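Long-range contacts in RTX-adhesin (Marinomonas primoryensis, PDB 5IRB), which anchors an Antarctic bacterium to ice and diatoms as part of a giant adhesin, of which this chain is a calcium-binding run of beta-sandwich domains: residues G138-D143 and A165-S170; V150-N155 and F184-T189; G215-N220 and V302-S307; G246-G251 and A290-S295. One frame throughout, in Å; residues are numbered along the deposited sequence.

Contact 1 of 4, residues G138-D143 and A165-S170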
loop_
_atom_site.group_PDB
_atom_site.type_symbol
_atom_site.label_atom_id
_atom_site.label_comp_id
_atom_site.label_asym_id
_atom_site.label_seq_id
_atom_site.Cartn_x
_atom_site.Cartn_y
_atom_site.Cartn_z
ATOM N N GLY A 138 0.560 1.775 5.501
ATOM C CA GLY A 138 0.747 0.395 5.109
ATOM C C GLY A 138 2.107 -0.070 5.554
ATOM O O GLY A 138 2.736 0.564 6.400
ATOM N N ARG A 139 2.552 -1.197 5.000
ATOM C CA ARG A 139 3.878 -1.707 5.301
ATOM C C ARG A 139 4.457 -2.242 3.996
ATOM O O ARG A 139 3.720 -2.460 3.048
ATOM C CB ARG A 139 3.801 -2.781 6.391
ATOM C CG ARG A 139 5.135 -3.082 7.090
ATOM C CD ARG A 139 5.043 -4.392 7.857
ATOM N NE ARG A 139 6.297 -4.788 8.504
ATOM C CZ ARG A 139 7.344 -5.335 7.874
ATOM N NH1 ARG A 139 7.304 -5.520 6.556
ATOM N NH2 ARG A 139 8.448 -5.686 8.555
ATOM N N VAL A 140 5.767 -2.446 3.933
ATOM C CA VAL A 140 6.364 -3.115 2.771
ATOM C C VAL A 140 7.004 -4.419 3.248
ATOM O O VAL A 140 7.234 -4.604 4.449
ATOM C CB VAL A 140 7.389 -2.221 2.039
ATOM C CG1 VAL A 140 6.708 -0.980 1.460
ATOM C CG2 VAL A 140 8.498 -1.804 2.966
ATOM N N GLY A 141 7.211 -5.375 2.345
ATOM C CA GLY A 141 7.777 -6.642 2.775
ATOM C C GLY A 141 8.813 -7.219 1.829
ATOM O O GLY A 141 9.166 -6.597 0.825
ATOM N N LEU A 142 9.215 -8.454 2.119
ATOM C CA LEU A 142 10.271 -9.169 1.412
ATOM C C LEU A 142 11.529 -8.300 1.314
ATOM O O LEU A 142 12.055 -7.890 2.347
ATOM C CB LEU A 142 9.789 -9.616 0.031
ATOM C CG LEU A 142 8.631 -10.629 0.110
ATOM C CD1 LEU A 142 8.349 -11.253 -1.246
ATOM C CD2 LEU A 142 8.848 -11.725 1.183
ATOM N N ASP A 143 12.017 -8.051 0.099
ATOM C CA ASP A 143 13.269 -7.312 -0.098
ATOM C C ASP A 143 13.145 -5.792 -0.116
ATOM O O ASP A 143 14.147 -5.109 -0.247
ATOM C CB ASP A 143 13.969 -7.782 -1.381
ATOM C CG ASP A 143 14.466 -9.226 -1.292
ATOM O OD1 ASP A 143 14.908 -9.657 -0.191
ATOM O OD2 ASP A 143 14.323 -9.956 -2.307
ATOM N N ALA A 165 12.007 2.993 9.323
ATOM C CA ALA A 165 12.954 1.977 9.773
ATOM C C ALA A 165 12.256 0.652 9.989
ATOM O O ALA A 165 12.778 -0.397 9.634
ATOM C CB ALA A 165 13.640 2.433 11.054
ATOM N N ASN A 166 11.050 0.691 10.540
ATOM C CA ASN A 166 10.359 -0.566 10.786
ATOM C C ASN A 166 9.548 -1.066 9.586
ATOM O O ASN A 166 8.704 -1.928 9.751
ATOM C CB ASN A 166 9.464 -0.433 12.012
ATOM C CG ASN A 166 8.310 0.513 11.780
ATOM O OD1 ASN A 166 8.094 0.998 10.660
ATOM N ND2 ASN A 166 7.553 0.777 12.831
ATOM N N LYS A 167 9.774 -0.480 8.411
ATOM C CA LYS A 167 9.134 -0.890 7.151
ATOM C C LYS A 167 7.656 -0.498 7.021
ATOM O O LYS A 167 7.007 -0.838 6.035
ATOM C CB LYS A 167 9.286 -2.398 6.895
ATOM C CG LYS A 167 10.761 -2.877 6.740
ATOM C CD LYS A 167 10.777 -4.084 5.805
ATOM C CE LYS A 167 12.160 -4.572 5.494
ATOM N NZ LYS A 167 12.076 -5.797 4.654
ATOM N N THR A 168 7.130 0.246 7.987
ATOM C CA THR A 168 5.850 0.900 7.767
ATOM C C THR A 168 6.052 2.209 7.019
ATOM O O THR A 168 7.194 2.641 6.781
ATOM C CB THR A 168 5.105 1.181 9.080
ATOM O OG1 THR A 168 5.840 2.136 9.848
ATOM C CG2 THR A 168 4.928 -0.119 9.877
ATOM N N TRP A 169 4.939 2.784 6.567
ATOM C CA TRP A 169 4.957 4.053 5.864
ATOM C C TRP A 169 3.595 4.696 6.070
ATOM O O TRP A 169 2.615 3.989 6.253
ATOM C CB TRP A 169 5.259 3.888 4.372
ATOM C CG TRP A 169 4.351 2.962 3.644
ATOM C CD1 TRP A 169 4.551 1.621 3.391
ATOM C CD2 TRP A 169 3.075 3.280 3.102
ATOM N NE1 TRP A 169 3.481 1.096 2.700
ATOM C CE2 TRP A 169 2.536 2.105 2.521
ATOM C CE3 TRP A 169 2.304 4.459 3.046
ATOM C CZ2 TRP A 169 1.287 2.059 1.897
ATOM C CZ3 TRP A 169 1.052 4.421 2.424
ATOM C CH2 TRP A 169 0.560 3.237 1.858
ATOM N N SER A 170 3.522 6.018 6.028
ATOM C CA SER A 170 2.215 6.662 5.990
ATOM C C SER A 170 2.347 8.014 5.347
ATOM O O SER A 170 3.420 8.612 5.353
ATOM C CB SER A 170 1.623 6.808 7.393
ATOM O OG SER A 170 2.418 7.681 8.174
#
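The indole of Trp169 lies flat on the backbone of Gly138, with the glycine N 3.5 Å above the plane of the ring and over its centre. Gly138 CA makes a CH-pi contact, 4.0 Å from the centroid of the five-membered ring. Having no side chain, Gly138 leaves room for the indole to come this close. At Trp169 the first torsion sets CG between the backbone N and the carbonyl carbon (chi1 55°). The same two residues form an antiparallel hydrogen-bonded pair: Gly138 N donates to Trp169 O and Trp169 N to Gly138 O, both at 3.1 Å. Next along, Val140 N donates to Lys167 O at 2.9 Å, just where strand 168-174 begins. Strand 133-142 is the middle one of a three-stranded antiparallel sheet, flanked by 112-116 and 168-174, and this sheet is one half of an immunoglobulin-like beta sandwich. The indole faces inward, touching Ile114 and Val116 and reaching Val186 in the opposing sheet. Val140 CG1 packs obliquely beside it, 3.9 Å from Trp169 CD1. Arg139 and Thr168 point to the other side of the sheet. There Arg139 CG lies against Lys167 O at 3.1 Å, while the placement of the guanidinium beyond it is doubtful; the lysine NZ bonds to Ala144 O. The turn into the strand is an Asx turn, in which Asn166 OD1 receives both Thr168 N, from above its carbonyl plane, and Thr168 OG1, in that plane on a lone pair.

Contact 2 of 4, residues V150-N155 and F184-T189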
loop_
_atom_site.group_PDB
_atom_site.type_symbol
_atom_site.label_atom_id
_atom_site.label_comp_id
_atom_site.label_asym_id
_atom_site.label_seq_id
_atom_site.Cartn_x
_atom_site.Cartn_y
_atom_site.Cartn_z
ATOM N N VAL A 150 7.694 5.296 -1.575
ATOM C CA VAL A 150 6.308 4.847 -1.697
ATOM C C VAL A 150 5.509 5.918 -2.418
ATOM O O VAL A 150 5.558 7.085 -2.036
ATOM C CB VAL A 150 5.695 4.549 -0.321
ATOM C CG1 VAL A 150 4.166 4.285 -0.423
ATOM C CG2 VAL A 150 6.404 3.359 0.305
ATOM N N SER A 151 4.825 5.542 -3.492
ATOM C CA SER A 151 4.055 6.523 -4.236
ATOM C C SER A 151 2.655 6.028 -4.625
ATOM O O SER A 151 2.374 4.824 -4.664
ATOM C CB SER A 151 4.823 6.971 -5.474
ATOM O OG SER A 151 5.040 5.901 -6.355
ATOM N N MET A 152 1.772 6.982 -4.891
ATOM C CA MET A 152 0.391 6.691 -5.248
ATOM C C MET A 152 -0.160 7.929 -5.911
ATOM O O MET A 152 0.236 9.040 -5.558
ATOM C CB MET A 152 -0.419 6.316 -4.020
ATOM C CG MET A 152 -0.475 7.423 -2.986
ATOM S SD MET A 152 -0.872 6.772 -1.369
ATOM C CE MET A 152 0.781 6.276 -0.868
ATOM N N THR A 153 -1.039 7.749 -6.891
ATOM C CA THR A 153 -1.687 8.879 -7.530
ATOM C C THR A 153 -3.199 8.776 -7.303
ATOM O O THR A 153 -3.851 7.828 -7.754
ATOM C CB THR A 153 -1.383 8.934 -9.027
ATOM O OG1 THR A 153 0.031 8.964 -9.213
ATOM C CG2 THR A 153 -1.976 10.185 -9.638
ATOM N N ILE A 154 -3.737 9.758 -6.591
ATOM C CA ILE A 154 -5.105 9.687 -6.085
ATOM C C ILE A 154 -5.863 10.900 -6.589
ATOM O O ILE A 154 -5.522 12.037 -6.249
ATOM C CB ILE A 154 -5.147 9.621 -4.542
ATOM C CG1 ILE A 154 -4.328 8.431 -4.047
ATOM C CG2 ILE A 154 -6.606 9.503 -4.035
ATOM C CD1 ILE A 154 -4.147 8.372 -2.548
ATOM N N ASN A 155 -6.860 10.647 -7.432
ATOM C CA ASN A 155 -7.607 11.704 -8.105
ATOM C C ASN A 155 -6.679 12.620 -8.887
ATOM O O ASN A 155 -6.857 13.836 -8.911
ATOM C CB ASN A 155 -8.407 12.511 -7.086
ATOM C CG ASN A 155 -9.475 13.370 -7.727
ATOM O OD1 ASN A 155 -10.042 12.997 -8.749
ATOM N ND2 ASN A 155 -9.753 14.528 -7.129
ATOM N N PHE A 184 -7.121 2.892 -6.174
ATOM C CA PHE A 184 -5.837 3.320 -6.739
ATOM C C PHE A 184 -4.662 2.383 -6.443
ATOM O O PHE A 184 -4.685 1.625 -5.477
ATOM C CB PHE A 184 -5.528 4.731 -6.243
ATOM C CG PHE A 184 -5.529 4.855 -4.754
ATOM C CD1 PHE A 184 -4.407 4.518 -4.016
ATOM C CD2 PHE A 184 -6.671 5.295 -4.091
ATOM C CE1 PHE A 184 -4.412 4.623 -2.642
ATOM C CE2 PHE A 184 -6.684 5.408 -2.707
ATOM C CZ PHE A 184 -5.543 5.062 -1.985
ATOM N N GLN A 185 -3.645 2.426 -7.301
ATOM C CA GLN A 185 -2.397 1.720 -7.054
ATOM C C GLN A 185 -1.422 2.448 -6.142
ATOM O O GLN A 185 -1.329 3.681 -6.167
ATOM C CB GLN A 185 -1.689 1.391 -8.355
ATOM C CG GLN A 185 -2.327 0.255 -9.094
ATOM C CD GLN A 185 -1.290 -0.724 -9.612
ATOM O OE1 GLN A 185 -1.493 -1.938 -9.560
ATOM N NE2 GLN A 185 -0.158 -0.204 -10.091
ATOM N N VAL A 186 -0.804 1.666 -5.259
ATOM C CA VAL A 186 0.296 2.102 -4.408
ATOM C C VAL A 186 1.538 1.269 -4.722
ATOM O O VAL A 186 1.447 0.045 -4.806
ATOM C CB VAL A 186 -0.060 1.955 -2.926
ATOM C CG1 VAL A 186 1.052 2.473 -2.058
ATOM C CG2 VAL A 186 -1.340 2.754 -2.632
ATOM N N SER A 187 2.688 1.918 -4.900
ATOM C CA SER A 187 3.919 1.189 -5.231
ATOM C C SER A 187 5.072 1.501 -4.320
ATOM O O SER A 187 5.165 2.610 -3.774
ATOM C CB SER A 187 4.376 1.508 -6.647
ATOM O OG SER A 187 3.397 1.151 -7.588
ATOM N N VAL A 188 6.006 0.556 -4.262
ATOM C CA VAL A 188 7.246 0.744 -3.547
ATOM C C VAL A 188 8.332 0.432 -4.560
ATOM O O VAL A 188 8.279 -0.574 -5.259
ATOM C CB VAL A 188 7.386 -0.159 -2.273
ATOM C CG1 VAL A 188 7.242 -1.658 -2.578
ATOM C CG2 VAL A 188 8.724 0.101 -1.605
ATOM N N THR A 189 9.308 1.319 -4.668
ATOM C CA THR A 189 10.409 1.079 -5.567
ATOM C C THR A 189 11.734 1.223 -4.822
ATOM O O THR A 189 11.826 1.942 -3.829
ATOM C CB THR A 189 10.347 2.055 -6.743
ATOM O OG1 THR A 189 10.454 3.384 -6.223
ATOM C CG2 THR A 189 8.999 1.945 -7.454
HETATM O O HOH W 1 7.280 4.116 -5.352
HETATM O O HOH W 2 1.514 3.667 -7.575
HETATM O O HOH W 3 -1.514 5.225 -8.190
#
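Ile154 presses its side chain onto one face of Phe184, with CG1 3.7 Å from the ring centroid and almost exactly on the normal, and CD1 reaching the far end at CZ. Met152 adds an oblique Met-aromatic contact, its SD 4.3 Å from Phe184 CE1. On the same side of the sheet, Val186 CG2 lies beside Met152 CB, while its CG1, anti to the backbone N (chi1 -177°), meets Val150 CG1 at 4.0 Å. Behind these side chains the backbones are joined directly at Ser151 and Ser187: Ser151 N donates to Ser187 O at 3.0 Å, and Ser187 N donates back to Ser151 O at 2.9 Å. Toward Phe184 the strands draw apart and a water takes over, accepting from Thr153 N at 2.9 Å and donating to Gln185 O. Another water links Ser151 OG with Ser187 O on the face carrying the serines. Further out, Trp169 and Val171 of the opposing sheet cover Met152, and Leu178 of helix 175-180 touches both Ile154 and Phe184. Asn155 N bonds to Asp181 OD2; a calcium ion lies about 5 Å from the Phe184 side chain, consistent with the site formed by Asp181 and Ser183. Strands 149-154 and 183-191 are thus neighbours in the five-stranded sheet of an immunoglobulin-like sandwich, their inward faces contributing to its hydrophobic core beside a calcium-bound end of the domain.

Contact 3 of 4, residues G215-N220 and V302-S307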
loop_
_atom_site.group_PDB
_atom_site.type_symbol
_atom_site.label_atom_id
_atom_site.label_comp_id
_atom_site.label_asym_id
_atom_site.label_seq_id
_atom_site.Cartn_x
_atom_site.Cartn_y
_atom_site.Cartn_z
ATOM N N GLY A 215 -35.891 10.166 6.556
ATOM C CA GLY A 215 -37.108 9.388 6.395
ATOM C C GLY A 215 -38.340 10.276 6.394
ATOM O O GLY A 215 -38.366 11.334 5.756
ATOM N N THR A 216 -39.354 9.850 7.144
ATOM C CA THR A 216 -40.625 10.576 7.264
ATOM C C THR A 216 -41.010 10.680 8.725
ATOM O O THR A 216 -41.086 9.677 9.440
ATOM C CB THR A 216 -41.765 9.896 6.496
ATOM O OG1 THR A 216 -41.407 9.782 5.116
ATOM C CG2 THR A 216 -43.035 10.728 6.581
ATOM N N VAL A 217 -41.245 11.905 9.157
ATOM C CA VAL A 217 -41.698 12.169 10.506
ATOM C C VAL A 217 -43.080 12.800 10.476
ATOM O O VAL A 217 -43.326 13.709 9.687
ATOM C CB VAL A 217 -40.708 13.090 11.221
ATOM C CG1 VAL A 217 -41.295 13.647 12.496
ATOM C CG2 VAL A 217 -39.435 12.317 11.510
ATOM N N THR A 218 -43.981 12.312 11.324
ATOM C CA THR A 218 -45.329 12.875 11.437
ATOM C C THR A 218 -45.630 13.233 12.891
ATOM O O THR A 218 -45.017 12.680 13.805
ATOM C CB THR A 218 -46.409 11.872 10.937
ATOM O OG1 THR A 218 -46.478 10.738 11.811
ATOM C CG2 THR A 218 -46.103 11.386 9.520
ATOM N N VAL A 219 -46.582 14.161 13.109
ATOM C CA VAL A 219 -47.077 14.451 14.449
ATOM C C VAL A 219 -48.589 14.185 14.479
ATOM O O VAL A 219 -49.337 14.706 13.637
ATOM C CB VAL A 219 -46.792 15.914 14.864
ATOM C CG1 VAL A 219 -47.277 16.194 16.284
ATOM C CG2 VAL A 219 -45.281 16.262 14.688
ATOM N N ASN A 220 -49.047 13.429 15.473
ATOM C CA ASN A 220 -50.467 13.171 15.607
ATOM C C ASN A 220 -51.210 14.426 16.063
ATOM O O ASN A 220 -50.599 15.434 16.386
ATOM C CB ASN A 220 -50.719 12.030 16.595
ATOM C CG ASN A 220 -50.053 10.736 16.172
ATOM O OD1 ASN A 220 -50.002 10.417 14.983
ATOM N ND2 ASN A 220 -49.508 9.997 17.142
ATOM N N VAL A 302 -28.216 13.125 9.709
ATOM C CA VAL A 302 -29.285 13.746 8.951
ATOM C C VAL A 302 -30.500 13.994 9.864
ATOM O O VAL A 302 -30.804 13.190 10.747
ATOM C CB VAL A 302 -29.699 12.887 7.728
ATOM C CG1 VAL A 302 -30.308 11.554 8.168
ATOM C CG2 VAL A 302 -30.651 13.679 6.788
ATOM N N ASP A 303 -31.120 15.155 9.677
ATOM C CA ASP A 303 -32.371 15.544 10.351
ATOM C C ASP A 303 -33.594 15.312 9.467
ATOM O O ASP A 303 -33.581 15.689 8.290
ATOM C CB ASP A 303 -32.311 17.018 10.777
ATOM C CG ASP A 303 -31.515 17.228 12.065
ATOM O OD1 ASP A 303 -31.148 16.215 12.705
ATOM O OD2 ASP A 303 -31.228 18.400 12.426
ATOM N N THR A 304 -34.640 14.698 10.035
ATOM C CA THR A 304 -35.904 14.518 9.353
ATOM C C THR A 304 -36.963 15.335 10.120
ATOM O O THR A 304 -37.063 15.251 11.356
ATOM C CB THR A 304 -36.340 13.036 9.301
ATOM O OG1 THR A 304 -35.330 12.242 8.680
ATOM C CG2 THR A 304 -37.646 12.879 8.523
ATOM N N THR A 305 -37.740 16.126 9.388
ATOM C CA THR A 305 -38.648 17.062 10.037
ATOM C C THR A 305 -40.113 16.761 9.696
ATOM O O THR A 305 -40.459 16.547 8.531
ATOM C CB THR A 305 -38.278 18.514 9.670
ATOM O OG1 THR A 305 -36.973 18.806 10.189
ATOM C CG2 THR A 305 -39.269 19.512 10.253
ATOM N N GLY A 306 -40.954 16.745 10.730
ATOM C CA GLY A 306 -42.404 16.749 10.575
ATOM C C GLY A 306 -42.988 17.974 11.271
ATOM O O GLY A 306 -42.514 18.401 12.328
ATOM N N SER A 307 -44.015 18.556 10.663
ATOM C CA SER A 307 -44.527 19.841 11.108
ATOM C C SER A 307 -45.962 19.675 11.621
ATOM O O SER A 307 -46.693 18.828 11.120
ATOM C CB SER A 307 -44.454 20.854 9.965
ATOM O OG SER A 307 -43.098 21.241 9.725
HETATM O O HOH W 4 -40.862 14.131 7.159
HETATM O O HOH W 5 -49.067 17.159 12.021
HETATM O O HOH W 6 -47.331 15.547 10.550
#
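From Gly215 beside Thr304 to Val217 beside Gly306, strands 216-219 and 302-307 run in the same general direction, 29° apart and 5.3 Å at their closest, with no hydrogen bond from backbone to backbone between the two segments. The direct polar link uses a side chain: Gly215 N donates to Thr304 OG1 at 3.0 Å, with an N-H...O angle of 147°. In Thr304 the hydroxyl stands anti to the carbonyl carbon (chi1 -57°), which leaves CG2 on the branch anti to the backbone N. That methyl does the apolar work, lying against the Gly215 carbonyl and meeting Val217 CG2 at 3.5 Å. The other valine methyl, CG1, rests on the main chain at Gly306, 3.6 Å from its N. Gly306 CA in turn approaches Val217 O in a 3.3 Å CA-H...O contact, an approach open to a residue with no side chain. Farther along, Val219 CG2 comes only loosely toward Gly306 O. Waters bridge the two backbones. One molecule accepts from Val217 N and donates to Thr305 O at 2.8 Å; another donates both to Val219 O, at 2.9 Å, and to Ser307 O. Around this seam Val217 reaches Val292 and Ile248, while Val219 touches Ala290 and Val239. Strand 216-219 belongs to the three-stranded sheet and 301-312 to the five-stranded one, so the pair closes one side of an immunoglobulin-like sandwich where its first and last strands run alongside, close to the calcium site that includes Asp226 and Thr309.

Contact 4 of 4, residues G246-G251 and A290-S295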
loop_
_atom_site.group_PDB
_atom_site.type_symbol
_atom_site.label_atom_id
_atom_site.label_comp_id
_atom_site.label_asym_id
_atom_site.label_seq_id
_atom_site.Cartn_x
_atom_site.Cartn_y
_atom_site.Cartn_z
ATOM N N GLY A 246 -35.704 5.878 5.461
ATOM C CA GLY A 246 -34.337 6.374 5.384
ATOM C C GLY A 246 -33.468 5.713 6.439
ATOM O O GLY A 246 -33.559 4.504 6.652
ATOM N N ASP A 247 -32.642 6.504 7.116
ATOM C CA ASP A 247 -31.785 5.994 8.177
ATOM C C ASP A 247 -32.363 6.162 9.575
ATOM O O ASP A 247 -31.658 5.963 10.566
ATOM C CB ASP A 247 -30.427 6.690 8.102
ATOM C CG ASP A 247 -29.608 6.196 6.950
ATOM O OD1 ASP A 247 -29.621 4.971 6.691
ATOM O OD2 ASP A 247 -29.032 7.049 6.266
ATOM N N ILE A 248 -33.640 6.519 9.666
ATOM C CA ILE A 248 -34.270 6.649 10.978
ATOM C C ILE A 248 -34.257 5.290 11.681
ATOM O O ILE A 248 -34.564 4.259 11.073
ATOM C CB ILE A 248 -35.729 7.194 10.885
ATOM C CG1 ILE A 248 -35.734 8.626 10.341
ATOM C CG2 ILE A 248 -36.412 7.132 12.243
ATOM C CD1 ILE A 248 -37.139 9.229 10.127
ATOM N N ALA A 249 -33.914 5.279 12.964
ATOM C CA ALA A 249 -33.801 4.017 13.673
ATOM C C ALA A 249 -34.319 4.135 15.099
ATOM O O ALA A 249 -34.302 5.220 15.673
ATOM C CB ALA A 249 -32.356 3.559 13.681
ATOM N N GLU A 250 -34.779 3.021 15.658
ATOM C CA GLU A 250 -35.098 2.947 17.084
ATOM C C GLU A 250 -33.990 3.572 17.913
ATOM O O GLU A 250 -32.826 3.280 17.695
ATOM C CB GLU A 250 -35.299 1.502 17.533
ATOM C CG GLU A 250 -35.739 1.380 18.992
ATOM C CD GLU A 250 -35.857 -0.055 19.448
ATOM O OE1 GLU A 250 -35.625 -0.963 18.621
ATOM O OE2 GLU A 250 -36.208 -0.275 20.630
ATOM N N GLY A 251 -34.346 4.426 18.869
ATOM C CA GLY A 251 -33.342 5.090 19.684
ATOM C C GLY A 251 -32.933 6.468 19.202
ATOM O O GLY A 251 -32.306 7.227 19.956
ATOM N N ALA A 290 -41.345 18.639 14.727
ATOM C CA ALA A 290 -40.686 17.555 15.411
ATOM C C ALA A 290 -39.493 17.182 14.529
ATOM O O ALA A 290 -39.654 16.943 13.324
ATOM C CB ALA A 290 -41.638 16.369 15.623
ATOM N N VAL A 291 -38.300 17.161 15.116
ATOM C CA VAL A 291 -37.079 16.881 14.350
ATOM C C VAL A 291 -36.393 15.605 14.827
ATOM O O VAL A 291 -36.083 15.470 16.006
ATOM C CB VAL A 291 -36.081 18.042 14.416
ATOM C CG1 VAL A 291 -34.817 17.737 13.564
ATOM C CG2 VAL A 291 -36.735 19.309 13.926
ATOM N N VAL A 292 -36.215 14.650 13.922
ATOM C CA VAL A 292 -35.522 13.403 14.261
ATOM C C VAL A 292 -34.090 13.427 13.712
ATOM O O VAL A 292 -33.862 13.770 12.550
ATOM C CB VAL A 292 -36.281 12.180 13.750
ATOM C CG1 VAL A 292 -35.457 10.887 13.939
ATOM C CG2 VAL A 292 -37.645 12.088 14.483
ATOM N N THR A 293 -33.129 13.138 14.587
ATOM C CA THR A 293 -31.714 13.110 14.224
ATOM C C THR A 293 -31.278 11.658 14.016
ATOM O O THR A 293 -31.383 10.837 14.929
ATOM C CB THR A 293 -30.832 13.778 15.279
ATOM O OG1 THR A 293 -31.138 15.179 15.326
ATOM C CG2 THR A 293 -29.327 13.602 14.915
ATOM N N SER A 294 -30.842 11.341 12.797
ATOM C CA SER A 294 -30.380 9.996 12.499
ATOM C C SER A 294 -28.938 9.943 11.979
ATOM O O SER A 294 -28.308 10.954 11.708
ATOM C CB SER A 294 -31.318 9.337 11.491
ATOM O OG SER A 294 -32.683 9.370 11.936
ATOM N N SER A 295 -28.429 8.729 11.850
ATOM C CA SER A 295 -27.107 8.532 11.288
ATOM C C SER A 295 -27.044 7.180 10.581
ATOM O O SER A 295 -27.808 6.272 10.903
ATOM C CB SER A 295 -26.063 8.676 12.398
ATOM O OG SER A 295 -26.235 7.623 13.318
HETATM O O HOH W 7 -30.285 6.462 12.760
#
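Ser294 fits closely against the loop at Asp247 and Ile248: its CB is 3.5 Å from Asp247 O. Its OG lies 3.3 Å from Ile248 CA and also touches Ile248 CG1. The hydroxyl, anti to the carbonyl carbon (chi1 -54°), has its polar partner in Asp252 OD2, which also receives Ala249 N, so that one carboxylate oxygen ties the loop to the strand. Ile248 CG2 then reaches 4.2 Å to Val292 CG1, a lighter touch on the inward side, where Ala243 also meets the isoleucine. Segment 246-251 is the loop that carries the chain from strand 236-244 to 253-258, crossing between the two sheets of the immunoglobulin-like sandwich, and here it leans on the C-terminal end of strand 287-295. Toward exposed Ser295 the fit is looser and no direct hydrogen bond joins the segments. Instead a water bridges Asp247 O, at 2.6 Å, and Ser295 N, at 3.1 Å. Asp247 CB passes Ser295 O at 3.9 Å, and the acid's OD2 takes the N-H of Asp213. Its side chain lies about 5 Å from a calcium ion, consistent with the site of Asp209, Ser211 and Asp296; the ion's charge would be expected to favour the carboxylate form.

Contacts 1 and 2 belong to one sandwich domain and contacts 3 and 4 to another; the pairs do not touch, their nearest atoms being about 24 Å apart or more. Within the first domain the contacts occupy opposing sheets and meet in the core, where Val140 packs on Val188 and Trp169 on Val150. Within the second, strands 287-295 and 301-312 are sheet neighbours, so contacts 3 and 4 share that sheet, joined by probable backbone bonds from Ala290 N to Gly306 O and Ser294 N to Val302 O. Contact 2 is the most buried; the other three are partly so. Contacts 1 and 2 rely on antiparallel backbone bonds, whereas 3 and 4 combine water bridges and side-chain bonds with apolar packing.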